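Local coordinates for protein (polyandrocarpa lectin) (Polyandrocarpa misakiensis, PDB 1BYF) that binds galactose through a calcium ion as a homodimeric C-type lectin and takes part in the tunicate's defence against microorganisms, at residues Ala27-Ser30 with Ser31-Arg34. Numbering follows the deposited sequence.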
loop_
_atom_site.group_PDB
_atom_site.type_symbol
_atom_site.label_atom_id
_atom_site.label_comp_id
_atom_site.label_asym_id
_atom_site.label_seq_id
_atom_site.Cartn_x
_atom_site.Cartn_y
_atom_site.Cartn_z
ATOM N N ALA A 27 3.154 7.458 -10.476
ATOM C CA ALA A 27 2.144 7.417 -11.520
ATOM C C ALA A 27 0.931 6.613 -11.055
ATOM O O ALA A 27 1.077 5.701 -10.236
ATOM C CB ALA A 27 2.695 6.782 -12.793
ATOM N N LEU A 28 -0.241 6.945 -11.589
ATOM C CA LEU A 28 -1.445 6.182 -11.228
ATOM C C LEU A 28 -1.135 4.720 -11.526
ATOM O O LEU A 28 -0.584 4.434 -12.596
ATOM C CB LEU A 28 -2.640 6.719 -11.997
ATOM C CG LEU A 28 -4.050 6.432 -11.497
ATOM C CD1 LEU A 28 -4.216 6.806 -10.032
ATOM C CD2 LEU A 28 -5.049 7.216 -12.359
ATOM N N VAL A 29 -1.398 3.816 -10.595
ATOM C CA VAL A 29 -1.022 2.416 -10.762
ATOM C C VAL A 29 -1.367 1.878 -12.143
ATOM O O VAL A 29 -2.471 2.058 -12.660
ATOM C CB VAL A 29 -1.613 1.543 -9.646
ATOM C CG1 VAL A 29 -3.111 1.357 -9.825
ATOM C CG2 VAL A 29 -0.896 0.197 -9.566
ATOM N N SER A 30 -0.390 1.198 -12.750
ATOM C CA SER A 30 -0.562 0.632 -14.083
ATOM C C SER A 30 0.268 -0.625 -14.268
ATOM O O SER A 30 -0.293 -1.722 -14.218
ATOM C CB SER A 30 -0.222 1.670 -15.156
ATOM O OG SER A 30 1.108 2.125 -15.012
ATOM N N SER A 31 1.575 -0.511 -14.485
ATOM C CA SER A 31 2.380 -1.718 -14.679
ATOM C C SER A 31 2.275 -2.642 -13.479
ATOM O O SER A 31 2.295 -3.862 -13.667
ATOM C CB SER A 31 3.839 -1.397 -14.990
ATOM O OG SER A 31 4.561 -1.122 -13.810
ATOM N N ALA A 32 2.113 -2.108 -12.266
ATOM C CA ALA A 32 2.013 -3.010 -11.109
ATOM C C ALA A 32 0.754 -3.861 -11.196
ATOM O O ALA A 32 0.714 -4.970 -10.650
ATOM C CB ALA A 32 2.119 -2.254 -9.791
ATOM N N MET A 33 -0.275 -3.386 -11.894
ATOM C CA MET A 33 -1.497 -4.177 -12.034
ATOM C C MET A 33 -1.310 -5.355 -12.989
ATOM O O MET A 33 -2.108 -6.291 -12.979
ATOM C CB MET A 33 -2.662 -3.309 -12.503
ATOM C CG MET A 33 -3.056 -2.217 -11.519
ATOM S SD MET A 33 -3.673 -2.840 -9.959
ATOM C CE MET A 33 -5.304 -3.438 -10.367
ATOM N N ARG A 34 -0.266 -5.317 -13.798
ATOM C CA ARG A 34 0.014 -6.391 -14.752
ATOM C C ARG A 34 1.032 -7.376 -14.188
ATOM O O ARG A 34 1.436 -8.344 -14.831
ATOM C CB ARG A 34 0.512 -5.792 -16.070
ATOM C CG ARG A 34 -0.445 -4.768 -16.675
ATOM C CD ARG A 34 -0.077 -4.463 -18.123
ATOM N NE ARG A 34 1.236 -3.843 -18.253
ATOM C CZ ARG A 34 1.557 -2.572 -18.134
ATOM N NH1 ARG A 34 0.657 -1.635 -17.858
ATOM N NH2 ARG A 34 2.828 -2.201 -18.288
#
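Val29 and Met33 meet at about a right angle at the type I beta turn Ser30-Met33, which carries the chain of this C-type lectin domain from strand 27-28 toward helix 36-49. With CG1 between the backbone N and the carbonyl carbon (chi1 73°), Val29 CG2 stands anti to the N and reaches Met33 CG at 3.8 Å and Ala32 CB at 3.9 Å. Beyond CG the methionine bends at chi2 and again at chi3, carrying its end away from the turn; Ile42 of helix 36-49 packs against Val29, Ala32 and Met33. The backbone closes the turn: Met33 N donates to Ser30 O at 2.9 Å, from well above the carbonyl plane and with a bent N-H...O angle of 137°. One residue on, Arg34 N donates to Ser31 O, also at 2.9 Å, closing a second, overlapping type I turn. Glu120 of strand 115-122 ties the turn to the sheet, its OE1 accepting from Ser30 N and Ala32 N and its OE2 bonding Ser31 OG, which also bonds Tyr3 OH. Arg34, bent at chi3, folds back over the turn and sends NH2 to a salt bridge with Asp71; Ser31 CA lies 3.4 Å off one face of its guanidinium, nearer the margin than the middle.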